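Local coordinates for protein GntR family transcriptional regulator (Streptococcus agalactiae, PDB 7B5T) that acts as a transcriptional repressor that recognises bipartite DNA motifs and binds the second messenger c-di-AMP, at residues G34-S39 with G74-S79; L64-L69 with E81-F86; K17-V22 with L58-D63; E146-L151 with I187-H192. All coordinates share one frame; numbering follows the deposited sequence.

Contact 1 (G34-S39 with G74-S79)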
loop_
_atom_site.group_PDB
_atom_site.type_symbol
_atom_site.label_atom_id
_atom_site.label_comp_id
_atom_site.label_asym_id
_atom_site.label_seq_id
_atom_site.Cartn_x
_atom_site.Cartn_y
_atom_site.Cartn_z
ATOM N N GLY A 34 25.904 40.746 -18.587
ATOM C CA GLY A 34 26.593 41.629 -19.507
ATOM C C GLY A 34 28.063 41.333 -19.686
ATOM O O GLY A 34 28.676 41.836 -20.633
ATOM N N GLU A 35 28.638 40.519 -18.804
ATOM C CA GLU A 35 30.045 40.167 -18.909
ATOM C C GLU A 35 30.281 39.290 -20.130
ATOM O O GLU A 35 29.489 38.396 -20.439
ATOM C CB GLU A 35 30.475 39.450 -17.627
ATOM C CG GLU A 35 31.957 39.200 -17.414
ATOM C CD GLU A 35 32.179 38.201 -16.288
ATOM O OE1 GLU A 35 31.253 38.048 -15.457
ATOM O OE2 GLU A 35 33.250 37.556 -16.242
ATOM N N LYS A 36 31.384 39.549 -20.822
ATOM C CA LYS A 36 31.763 38.806 -22.012
ATOM C C LYS A 36 32.845 37.800 -21.643
ATOM O O LYS A 36 33.652 38.035 -20.738
ATOM C CB LYS A 36 32.238 39.741 -23.126
ATOM C CG LYS A 36 32.624 39.031 -24.412
ATOM C CD LYS A 36 33.191 39.993 -25.429
ATOM C CE LYS A 36 34.515 40.547 -24.961
ATOM N NZ LYS A 36 35.549 39.474 -24.999
ATOM N N LEU A 37 32.868 36.676 -22.352
ATOM C CA LEU A 37 33.885 35.676 -22.085
ATOM C C LEU A 37 35.174 35.999 -22.830
ATOM O O LEU A 37 35.227 36.867 -23.705
ATOM C CB LEU A 37 33.387 34.286 -22.471
ATOM C CG LEU A 37 32.305 33.720 -21.556
ATOM C CD1 LEU A 37 31.982 32.279 -21.929
ATOM C CD2 LEU A 37 32.706 33.852 -20.091
ATOM N N LYS A 38 36.229 35.287 -22.458
ATOM C CA LYS A 38 37.552 35.539 -22.995
ATOM C C LYS A 38 37.688 34.907 -24.381
ATOM O O LYS A 38 36.732 34.376 -24.953
ATOM C CB LYS A 38 38.610 35.044 -22.013
ATOM C CG LYS A 38 38.397 35.599 -20.611
ATOM C CD LYS A 38 38.408 37.120 -20.594
ATOM C CE LYS A 38 38.239 37.669 -19.181
ATOM N NZ LYS A 38 38.109 39.158 -19.164
ATOM N N SER A 39 38.895 34.980 -24.935
ATOM C CA SER A 39 39.130 34.478 -26.279
ATOM C C SER A 39 38.766 32.999 -26.355
ATOM O O SER A 39 38.554 32.322 -25.342
ATOM C CB SER A 39 40.557 34.792 -26.731
ATOM O OG SER A 39 41.505 34.022 -26.018
ATOM N N GLY A 74 34.495 38.009 -28.371
ATOM C CA GLY A 74 34.308 36.879 -27.480
ATOM C C GLY A 74 32.837 36.511 -27.406
ATOM O O GLY A 74 32.054 36.851 -28.289
ATOM N N ALA A 75 32.485 35.818 -26.329
ATOM C CA ALA A 75 31.120 35.358 -26.135
ATOM C C ALA A 75 30.443 36.264 -25.121
ATOM O O ALA A 75 30.907 36.389 -23.983
ATOM C CB ALA A 75 31.094 33.907 -25.656
ATOM N N ILE A 76 29.333 36.869 -25.527
ATOM C CA ILE A 76 28.558 37.755 -24.671
ATOM C C ILE A 76 27.350 36.971 -24.187
ATOM O O ILE A 76 26.660 36.323 -24.983
ATOM C CB ILE A 76 28.151 39.036 -25.422
ATOM C CG1 ILE A 76 29.377 39.885 -25.772
ATOM C CG2 ILE A 76 27.127 39.829 -24.617
ATOM C CD1 ILE A 76 29.088 41.022 -26.733
ATOM N N ILE A 77 27.091 37.027 -22.887
ATOM C CA ILE A 77 26.015 36.247 -22.294
ATOM C C ILE A 77 24.681 36.932 -22.558
ATOM O O ILE A 77 24.578 38.164 -22.545
ATOM C CB ILE A 77 26.265 36.051 -20.788
ATOM C CG1 ILE A 77 27.700 35.572 -20.556
ATOM C CG2 ILE A 77 25.279 35.055 -20.205
ATOM C CD1 ILE A 77 28.028 34.263 -21.241
ATOM N N LEU A 78 23.646 36.124 -22.786
ATOM C CA LEU A 78 22.321 36.620 -23.131
ATOM C C LEU A 78 21.323 36.400 -21.995
ATOM O O LEU A 78 20.737 37.364 -21.497
ATOM C CB LEU A 78 21.809 35.960 -24.417
ATOM C CG LEU A 78 22.575 36.276 -25.700
ATOM C CD1 LEU A 78 21.975 35.518 -26.870
ATOM C CD2 LEU A 78 22.566 37.773 -25.960
ATOM N N SER A 79 21.112 35.156 -21.577
ATOM C CA SER A 79 20.103 34.876 -20.565
ATOM C C SER A 79 20.654 33.906 -19.534
ATOM O O SER A 79 21.024 32.778 -19.869
ATOM C CB SER A 79 18.838 34.298 -21.208
ATOM O OG SER A 79 17.898 33.891 -20.229
#
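Lys36 and Ile76 form a single beta bridge, their CA atoms 4.3 Å apart, and the two segments run roughly antiparallel, with end-to-end directions 148° from each other. One backbone hydrogen bond crosses: Leu37 N donates to Ala75 O at 2.6 Å, nearly straight at the hydrogen (168°). Residues 35-37 thus lie beside strand 76-77, which on its other edge pairs with strand 67-68, in the manner of the small wing sheet of a winged helix-turn-helix domain. Lys36 spreads over this bridge. Lys36 CG passes 3.6 Å from Ile76 CG1, the two side chains crossing at a slant, and the lysine then bends at its last two torsions, which carries the ammonium back to its own backbone. There Lys36 NZ is hydrogen-bonded to Leu37 O at 2.9 Å, with a weak second bond to Ser73 O, and it stands over the bare CA of Gly74. Leu37 CB lies 3.9 Å from Ala75 CB. Leu37 CG approaches Ile77 CD1 more loosely. Val22 and Ile26 of helix 14-28 continue this apolar side, meeting Leu37 and Ile77 respectively. The chemistry is therefore two-sided: at the partly exposed margin, a lysine whose methylenes pack on isoleucine and whose ammonium is bonded to Leu37 O and, weakly, to Ser73 O; on the other side, an aliphatic layer of Leu37, Ala75 and Ile77 facing helix 14-28.

Contact 2 (L64-L69 with E81-F86)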
loop_
_atom_site.group_PDB
_atom_site.type_symbol
_atom_site.label_atom_id
_atom_site.label_comp_id
_atom_site.label_asym_id
_atom_site.label_seq_id
_atom_site.Cartn_x
_atom_site.Cartn_y
_atom_site.Cartn_z
ATOM N N LEU A 64 20.954 27.342 -28.055
ATOM C CA LEU A 64 20.002 27.381 -26.959
ATOM C C LEU A 64 19.772 28.796 -26.452
ATOM O O LEU A 64 19.029 28.987 -25.484
ATOM C CB LEU A 64 20.508 26.493 -25.827
ATOM C CG LEU A 64 20.385 24.992 -26.053
ATOM C CD1 LEU A 64 20.852 24.256 -24.819
ATOM C CD2 LEU A 64 18.968 24.604 -26.432
ATOM N N GLN A 65 20.397 29.777 -27.099
ATOM C CA GLN A 65 20.142 31.200 -26.890
ATOM C C GLN A 65 20.467 31.661 -25.465
ATOM O O GLN A 65 19.845 32.592 -24.947
ATOM C CB GLN A 65 18.701 31.519 -27.296
ATOM C CG GLN A 65 18.584 31.503 -28.825
ATOM C CD GLN A 65 17.170 31.607 -29.352
ATOM O OE1 GLN A 65 16.207 31.652 -28.590
ATOM N NE2 GLN A 65 17.037 31.609 -30.675
ATOM N N ILE A 66 21.450 31.019 -24.827
ATOM C CA ILE A 66 21.972 31.507 -23.549
ATOM C C ILE A 66 23.082 32.533 -23.772
ATOM O O ILE A 66 23.267 33.437 -22.949
ATOM C CB ILE A 66 22.472 30.342 -22.665
ATOM C CG1 ILE A 66 21.324 29.437 -22.229
ATOM C CG2 ILE A 66 23.234 30.837 -21.440
ATOM C CD1 ILE A 66 21.246 28.161 -22.984
ATOM N N LEU A 67 23.791 32.433 -24.893
ATOM C CA LEU A 67 24.871 33.346 -25.239
ATOM C C LEU A 67 24.869 33.516 -26.751
ATOM O O LEU A 67 24.211 32.771 -27.483
ATOM C CB LEU A 67 26.241 32.861 -24.738
ATOM C CG LEU A 67 26.813 31.491 -25.118
ATOM C CD1 LEU A 67 27.362 31.461 -26.541
ATOM C CD2 LEU A 67 27.903 31.103 -24.136
ATOM N N THR A 68 25.601 34.526 -27.208
ATOM C CA THR A 68 25.768 34.805 -28.622
ATOM C C THR A 68 27.249 34.857 -28.966
ATOM O O THR A 68 28.068 35.343 -28.178
ATOM C CB THR A 68 25.065 36.119 -29.000
ATOM O OG1 THR A 68 23.889 35.821 -29.756
ATOM C CG2 THR A 68 25.966 37.031 -29.816
ATOM N N LEU A 69 27.583 34.327 -30.142
ATOM C CA LEU A 69 28.957 34.254 -30.616
ATOM C C LEU A 69 29.143 35.059 -31.893
ATOM O O LEU A 69 30.133 34.873 -32.609
ATOM C CB LEU A 69 29.355 32.796 -30.846
ATOM C CG LEU A 69 29.521 31.891 -29.629
ATOM C CD1 LEU A 69 29.758 30.468 -30.084
ATOM C CD2 LEU A 69 30.667 32.351 -28.749
ATOM N N GLU A 81 18.550 33.127 -17.097
ATOM C CA GLU A 81 17.322 32.381 -16.849
ATOM C C GLU A 81 17.228 31.158 -17.752
ATOM O O GLU A 81 16.735 30.105 -17.337
ATOM C CB GLU A 81 16.111 33.292 -17.055
ATOM C CG GLU A 81 16.021 34.474 -16.090
ATOM C CD GLU A 81 17.016 35.579 -16.425
ATOM O OE1 GLU A 81 17.759 35.429 -17.421
ATOM O OE2 GLU A 81 17.049 36.599 -15.704
ATOM N N LYS A 82 17.670 31.287 -19.005
ATOM C CA LYS A 82 17.665 30.132 -19.895
ATOM C C LYS A 82 18.749 29.138 -19.513
ATOM O O LYS A 82 18.614 27.939 -19.788
ATOM C CB LYS A 82 17.832 30.579 -21.346
ATOM C CG LYS A 82 16.592 31.233 -21.931
ATOM C CD LYS A 82 16.779 31.575 -23.395
ATOM C CE LYS A 82 15.485 32.078 -24.009
ATOM N NZ LYS A 82 15.652 32.407 -25.450
ATOM N N ALA A 83 19.834 29.612 -18.894
ATOM C CA ALA A 83 20.844 28.699 -18.371
ATOM C C ALA A 83 20.283 27.808 -17.269
ATOM O O ALA A 83 20.561 26.603 -17.240
ATOM C CB ALA A 83 22.049 29.486 -17.860
ATOM N N ILE A 84 19.489 28.374 -16.350
ATOM C CA ILE A 84 18.910 27.556 -15.287
ATOM C C ILE A 84 17.900 26.562 -15.856
ATOM O O ILE A 84 17.857 25.402 -15.435
ATOM C CB ILE A 84 18.311 28.430 -14.164
ATOM C CG1 ILE A 84 16.948 29.012 -14.540
ATOM C CG2 ILE A 84 19.281 29.543 -13.776
ATOM C CD1 ILE A 84 16.212 29.654 -13.383
ATOM N N GLU A 85 17.055 26.999 -16.796
ATOM C CA GLU A 85 16.140 26.067 -17.453
ATOM C C GLU A 85 16.905 24.932 -18.128
ATOM O O GLU A 85 16.537 23.758 -18.000
ATOM C CB GLU A 85 15.267 26.810 -18.464
ATOM C CG GLU A 85 14.333 27.831 -17.840
ATOM C CD GLU A 85 13.380 28.445 -18.846
ATOM O OE1 GLU A 85 12.902 29.573 -18.598
ATOM O OE2 GLU A 85 13.108 27.800 -19.882
ATOM N N PHE A 86 17.971 25.269 -18.857
ATOM C CA PHE A 86 18.783 24.241 -19.502
ATOM C C PHE A 86 19.425 23.310 -18.482
ATOM O O PHE A 86 19.501 22.097 -18.708
ATOM C CB PHE A 86 19.841 24.879 -20.403
ATOM C CG PHE A 86 20.957 23.943 -20.783
ATOM C CD1 PHE A 86 20.756 22.946 -21.725
ATOM C CD2 PHE A 86 22.221 24.093 -20.233
ATOM C CE1 PHE A 86 21.783 22.088 -22.081
ATOM C CE2 PHE A 86 23.255 23.244 -20.589
ATOM C CZ PHE A 86 23.036 22.240 -21.514
#
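Lys82, in the first turn of helix 80-90, touches residues 64-66 through its CB, CD and NZ. Lys82 CB rests on Ile66 CG1 at 3.8 Å. Beyond CG the side chain is fully extended, which carries Lys82 CD past the backbone, 3.6 Å from Gln65 O and a little farther from Leu64 O. Lys82 NZ ends beside the Gln65 side chain, 3.7 Å from Gln65 CB and 3.3 Å from Gln65 OE1. Gln65, with positive phi, closes helix 51-63 in a Schellman motif; the lysine packs at this exit from the third helix of the winged helix-turn-helix domain toward strand 67-68. The Ser79 hydroxyl caps the start of the Lys82 helix by accepting a hydrogen bond from Lys82 N. On the inner side of the same helix, Ile66 CG2 touches Ala83 CB at 4.0 Å. One turn further along helix 80-90, the Phe86 ring is met obliquely by Leu64 CD1, 3.4 Å from Phe86 CD1, the two side chains crossing at about a right angle. Phe86 packs also on Gln16, Val20 and Ala23 of helix 14-28, and on His162 of a second subunit, a residue that contacts c-di-AMP in the ligand-bound protein.

Contact 3 (K17-V22 with L58-D63)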
loop_
_atom_site.group_PDB
_atom_site.type_symbol
_atom_site.label_atom_id
_atom_site.label_comp_id
_atom_site.label_asym_id
_atom_site.label_seq_id
_atom_site.Cartn_x
_atom_site.Cartn_y
_atom_site.Cartn_z
ATOM N N LYS A 17 29.491 18.516 -22.627
ATOM C CA LYS A 17 30.131 18.707 -21.328
ATOM C C LYS A 17 30.578 20.155 -21.137
ATOM O O LYS A 17 30.335 20.764 -20.085
ATOM C CB LYS A 17 31.334 17.771 -21.214
ATOM C CG LYS A 17 31.013 16.283 -21.173
ATOM C CD LYS A 17 32.305 15.471 -21.095
ATOM C CE LYS A 17 32.043 13.977 -21.004
ATOM N NZ LYS A 17 33.305 13.190 -20.890
ATOM N N ILE A 18 31.248 20.711 -22.149
ATOM C CA ILE A 18 31.711 22.097 -22.095
ATOM C C ILE A 18 30.531 23.042 -21.908
ATOM O O ILE A 18 30.572 23.970 -21.085
ATOM C CB ILE A 18 32.502 22.437 -23.370
ATOM C CG1 ILE A 18 33.744 21.547 -23.478
ATOM C CG2 ILE A 18 32.871 23.917 -23.399
ATOM C CD1 ILE A 18 34.512 21.721 -24.770
ATOM N N ALA A 19 29.480 22.839 -22.707
ATOM C CA ALA A 19 28.272 23.649 -22.607
ATOM C C ALA A 19 27.715 23.632 -21.191
ATOM O O ALA A 19 27.390 24.681 -20.626
ATOM C CB ALA A 19 27.226 23.151 -23.606
ATOM N N VAL A 20 27.594 22.437 -20.604
ATOM C CA VAL A 20 27.039 22.327 -19.257
ATOM C C VAL A 20 27.915 23.066 -18.255
ATOM O O VAL A 20 27.415 23.778 -17.378
ATOM C CB VAL A 20 26.862 20.848 -18.863
ATOM C CG1 VAL A 20 26.367 20.739 -17.427
ATOM C CG2 VAL A 20 25.887 20.158 -19.803
ATOM N N ALA A 21 29.236 22.903 -18.362
ATOM C CA ALA A 21 30.139 23.570 -17.424
ATOM C C ALA A 21 29.988 25.090 -17.476
ATOM O O ALA A 21 29.804 25.753 -16.441
ATOM C CB ALA A 21 31.583 23.160 -17.710
ATOM N N VAL A 22 30.060 25.666 -18.679
ATOM C CA VAL A 22 29.997 27.124 -18.779
ATOM C C VAL A 22 28.603 27.632 -18.417
ATOM O O VAL A 22 28.459 28.699 -17.804
ATOM C CB VAL A 22 30.457 27.601 -20.172
ATOM C CG1 VAL A 22 29.726 26.874 -21.262
ATOM C CG2 VAL A 22 30.271 29.108 -20.316
ATOM N N LEU A 58 30.289 26.079 -27.035
ATOM C CA LEU A 58 29.629 27.378 -26.971
ATOM C C LEU A 58 28.549 27.518 -28.039
ATOM O O LEU A 58 27.573 28.249 -27.836
ATOM C CB LEU A 58 30.668 28.488 -27.121
ATOM C CG LEU A 58 31.603 28.656 -25.921
ATOM C CD1 LEU A 58 32.539 29.841 -26.116
ATOM C CD2 LEU A 58 30.806 28.785 -24.629
ATOM N N ASN A 59 28.709 26.835 -29.179
ATOM C CA ASN A 59 27.664 26.794 -30.201
ATOM C C ASN A 59 26.407 26.104 -29.699
ATOM O O ASN A 59 25.297 26.470 -30.103
ATOM C CB ASN A 59 28.169 26.087 -31.463
ATOM C CG ASN A 59 28.733 27.044 -32.491
ATOM O OD1 ASN A 59 29.810 26.821 -33.052
ATOM N ND2 ASN A 59 27.968 28.089 -32.795
ATOM N N ILE A 60 26.560 25.113 -28.822
ATOM C CA ILE A 60 25.384 24.494 -28.206
ATOM C C ILE A 60 24.577 25.547 -27.454
ATOM O O ILE A 60 23.361 25.689 -27.647
ATOM C CB ILE A 60 25.797 23.333 -27.285
ATOM C CG1 ILE A 60 26.362 22.176 -28.112
ATOM C CG2 ILE A 60 24.615 22.872 -26.432
ATOM C CD1 ILE A 60 27.061 21.126 -27.285
ATOM N N LEU A 61 25.250 26.321 -26.603
ATOM C CA LEU A 61 24.551 27.338 -25.826
ATOM C C LEU A 61 24.076 28.491 -26.703
ATOM O O LEU A 61 23.099 29.164 -26.360
ATOM C CB LEU A 61 25.452 27.854 -24.709
ATOM C CG LEU A 61 25.775 26.802 -23.647
ATOM C CD1 LEU A 61 26.634 27.410 -22.566
ATOM C CD2 LEU A 61 24.515 26.167 -23.073
ATOM N N ALA A 62 24.759 28.747 -27.820
ATOM C CA ALA A 62 24.281 29.748 -28.770
ATOM C C ALA A 62 22.957 29.317 -29.390
ATOM O O ALA A 62 22.004 30.104 -29.462
ATOM C CB ALA A 62 25.333 29.993 -29.850
ATOM N N ASP A 63 22.888 28.068 -29.859
ATOM C CA ASP A 63 21.633 27.541 -30.383
ATOM C C ASP A 63 20.557 27.518 -29.311
ATOM O O ASP A 63 19.370 27.694 -29.611
ATOM C CB ASP A 63 21.838 26.129 -30.932
ATOM C CG ASP A 63 22.700 26.107 -32.167
ATOM O OD1 ASP A 63 22.958 27.190 -32.729
ATOM O OD2 ASP A 63 23.123 25.004 -32.576
#
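Val22 and Leu61 pass each other in opposite directions, their ends meeting where Val22 CG1 comes within 3.4 Å of Leu61 CD1. The first torsion of Val22 (52°) sets CG1 between its backbone N and carbonyl carbon, and this methyl also reaches Leu58 CD2 at 4.0 Å; there the two side chains stand at about a right angle. One turn earlier on helix 14-28, Ala19 points its methyl toward the other helix. Ala19 CB sits between two branched side chains, 3.9 Å from Ile60 CG2 and equally far from Leu61 CG, while Leu61 CD1 lies beside the carbonyl of Ala19. The helix axes cross at -67° and approach to 8.4 Å, with the short Ala19 side chain at the interface. This is the core of the GntR-type winged helix-turn-helix domain: helix 14-28 backs helix 51-63, which occupies the position of the recognition helix, as in relatives of this fold. No hydrogen bond crosses the contact, so its cohesion is purely aliphatic. Leu58 and Leu61 continue inward onto Leu67 of the wing sheet, and Leu61 also meets Phe86 of helix 80-90. Other subunits also reach helix 51-63: His162 of a second subunit packs on Ile60 and makes a weak hydrogen bond to Asp63, and Phe184 of a third subunit touches Asn59, Ile60 and Asp63.

Contact 4 (E146-L151 with I187-H192)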
loop_
_atom_site.group_PDB
_atom_site.type_symbol
_atom_site.label_atom_id
_atom_site.label_comp_id
_atom_site.label_asym_id
_atom_site.label_seq_id
_atom_site.Cartn_x
_atom_site.Cartn_y
_atom_site.Cartn_z
ATOM N N GLU A 146 -26.453 -6.560 4.528
ATOM C CA GLU A 146 -27.215 -7.257 3.488
ATOM C C GLU A 146 -27.000 -8.762 3.532
ATOM O O GLU A 146 -27.952 -9.533 3.353
ATOM C CB GLU A 146 -26.821 -6.740 2.102
ATOM C CG GLU A 146 -27.427 -7.530 0.931
ATOM C CD GLU A 146 -28.936 -7.315 0.783
ATOM O OE1 GLU A 146 -29.431 -6.243 1.197
ATOM O OE2 GLU A 146 -29.636 -8.225 0.284
ATOM N N ASP A 147 -25.765 -9.204 3.746
ATOM C CA ASP A 147 -25.526 -10.640 3.802
ATOM C C ASP A 147 -26.202 -11.085 5.083
ATOM O O ASP A 147 -25.665 -10.919 6.178
ATOM C CB ASP A 147 -24.032 -10.955 3.803
ATOM C CG ASP A 147 -23.742 -12.434 3.590
ATOM O OD1 ASP A 147 -24.018 -12.929 2.475
ATOM O OD2 ASP A 147 -23.239 -13.102 4.518
ATOM N N SER A 148 -27.385 -11.673 4.946
ATOM C CA SER A 148 -28.210 -11.933 6.106
ATOM C C SER A 148 -28.813 -13.315 5.980
ATOM O O SER A 148 -29.001 -13.846 4.885
ATOM C CB SER A 148 -29.334 -10.899 6.263
ATOM O OG SER A 148 -28.962 -9.608 5.802
ATOM N N GLU A 149 -29.147 -13.862 7.142
ATOM C CA GLU A 149 -29.617 -15.228 7.304
ATOM C C GLU A 149 -30.956 -15.241 8.032
ATOM O O GLU A 149 -31.994 -15.319 7.374
ATOM C CB GLU A 149 -28.493 -16.069 7.958
ATOM C CG GLU A 149 -28.131 -15.651 9.399
ATOM C CD GLU A 149 -27.292 -14.394 9.498
ATOM O OE1 GLU A 149 -27.209 -13.653 8.503
ATOM O OE2 GLU A 149 -26.739 -14.134 10.581
ATOM N N HIS A 150 -30.962 -15.113 9.366
ATOM C CA HIS A 150 -32.218 -15.227 10.156
ATOM C C HIS A 150 -32.831 -13.850 10.432
ATOM O O HIS A 150 -32.943 -13.482 11.619
ATOM C CB HIS A 150 -31.970 -16.021 11.449
ATOM C CG HIS A 150 -30.659 -15.749 12.108
ATOM N ND1 HIS A 150 -29.733 -16.747 12.340
ATOM C CD2 HIS A 150 -30.123 -14.612 12.600
ATOM C CE1 HIS A 150 -28.678 -16.233 12.937
ATOM N NE2 HIS A 150 -28.893 -14.923 13.108
ATOM N N LEU A 151 -33.236 -13.132 9.383
ATOM C CA LEU A 151 -33.914 -11.822 9.577
ATOM C C LEU A 151 -35.431 -12.041 9.574
ATOM O O LEU A 151 -35.895 -12.956 8.863
ATOM C CB LEU A 151 -33.457 -10.837 8.492
ATOM C CG LEU A 151 -33.909 -11.131 7.060
ATOM C CD1 LEU A 151 -34.065 -9.839 6.274
ATOM C CD2 LEU A 151 -32.931 -12.054 6.350
ATOM N N ILE A 187 -36.652 -8.397 13.806
ATOM C CA ILE A 187 -35.581 -7.613 13.203
ATOM C C ILE A 187 -35.529 -7.889 11.714
ATOM O O ILE A 187 -35.552 -9.046 11.280
ATOM C CB ILE A 187 -34.197 -7.890 13.824
ATOM C CG1 ILE A 187 -34.241 -7.754 15.342
ATOM C CG2 ILE A 187 -33.157 -6.940 13.225
ATOM C CD1 ILE A 187 -34.727 -8.992 15.993
ATOM N N GLU A 188 -35.400 -6.831 10.940
ATOM C CA GLU A 188 -35.219 -6.932 9.511
ATOM C C GLU A 188 -33.855 -6.345 9.180
ATOM O O GLU A 188 -33.126 -5.881 10.059
ATOM C CB GLU A 188 -36.342 -6.214 8.756
ATOM C CG GLU A 188 -37.679 -6.935 8.785
ATOM C CD GLU A 188 -37.617 -8.295 8.121
ATOM O OE1 GLU A 188 -36.882 -8.432 7.121
ATOM O OE2 GLU A 188 -38.309 -9.223 8.587
ATOM N N GLN A 189 -33.507 -6.400 7.904
ATOM C CA GLN A 189 -32.250 -5.862 7.415
ATOM C C GLN A 189 -32.242 -4.343 7.385
ATOM O O GLN A 189 -33.225 -3.705 6.992
ATOM C CB GLN A 189 -31.976 -6.371 6.013
ATOM C CG GLN A 189 -30.897 -5.597 5.331
ATOM C CD GLN A 189 -30.609 -6.146 3.982
ATOM O OE1 GLN A 189 -31.253 -7.103 3.551
ATOM N NE2 GLN A 189 -29.743 -5.480 3.249
ATOM N N GLY A 190 -31.102 -3.774 7.773
ATOM C CA GLY A 190 -30.897 -2.341 7.787
ATOM C C GLY A 190 -31.148 -1.698 9.123
ATOM O O GLY A 190 -31.255 -0.467 9.197
ATOM N N ASP A 191 -31.219 -2.498 10.181
ATOM C CA ASP A 191 -31.443 -2.091 11.557
ATOM C C ASP A 191 -30.129 -2.002 12.326
ATOM O O ASP A 191 -29.143 -2.676 12.014
ATOM C CB ASP A 191 -32.373 -3.082 12.256
ATOM C CG ASP A 191 -33.665 -3.288 11.503
ATOM O OD1 ASP A 191 -33.969 -2.474 10.606
ATOM O OD2 ASP A 191 -34.371 -4.274 11.801
ATOM N N HIS A 192 -30.126 -1.136 13.331
ATOM C CA HIS A 192 -29.037 -1.021 14.289
ATOM C C HIS A 192 -29.419 -1.750 15.575
ATOM O O HIS A 192 -30.463 -1.454 16.167
ATOM C CB HIS A 192 -28.734 0.453 14.536
ATOM C CG HIS A 192 -28.439 1.198 13.273
ATOM N ND1 HIS A 192 -27.169 1.589 12.906
ATOM C CD2 HIS A 192 -29.262 1.619 12.283
ATOM C CE1 HIS A 192 -27.222 2.212 11.743
ATOM N NE2 HIS A 192 -28.482 2.248 11.345
#
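Leu151 packs its CD1 methyl on Gln189, Leu151 CD1 lying 4.1 Å from Gln189 CB, and this is the apolar part of the contact. The first torsion of Leu151 (68°) sets CG between backbone N and carbonyl carbon, with CB pointing toward residues 187-192. A separate van der Waals contact places the same methyl beside Glu188 OE1, the leucine and the glutamate crossing at about a right angle. Among backbone atoms, Leu151 C lies 3.4 Å from Ile187 O, and just beyond it Gly152 is hydrogen-bonded to the backbone of Ile187. Polar side chains meet at the outer end, where Glu146 and Gln189 are modelled too close together for the bonding between them to be trusted. Ser148 turns its hydroxyl to the carbonyl of Ser145. Within residues 187-192, Glu188 N donates to Asp191 OD2 at 2.9 Å, on the syn side of the carboxylate but 31° out of its plane; the same oxygen is hydrogen-bonded to His173 ND1, so two groups grip it. Gly190 and Asp191 bond through their backbones to Val144. These are loops of the TrkA-C (RCK_C) domain, and the side chain of Ile187 lies about 6 Å from that of Ile168, a c-di-AMP-binding residue.

Contacts 1, 2 and 3 belong to the DNA-binding end of the chain and touch one another; contact 4 lies at the other end, its nearest atoms about 57 Å or more away. Contact 3 is fully buried and wholly aliphatic. Contacts 1 and 2 are partly buried and share the sheet formed by strands 67-68 and 76-77; each lays a lysine over its more open side and apolar side chains inward, including an aromatic ring in contact 2. Contact 3 joins contact 2 where Ile66 N probably donates a hydrogen bond to Leu61 O, and both meet a second subunit. Contact 4, a surface contact between loops, mixes charged and amide groups with one leucine and touches no other chain.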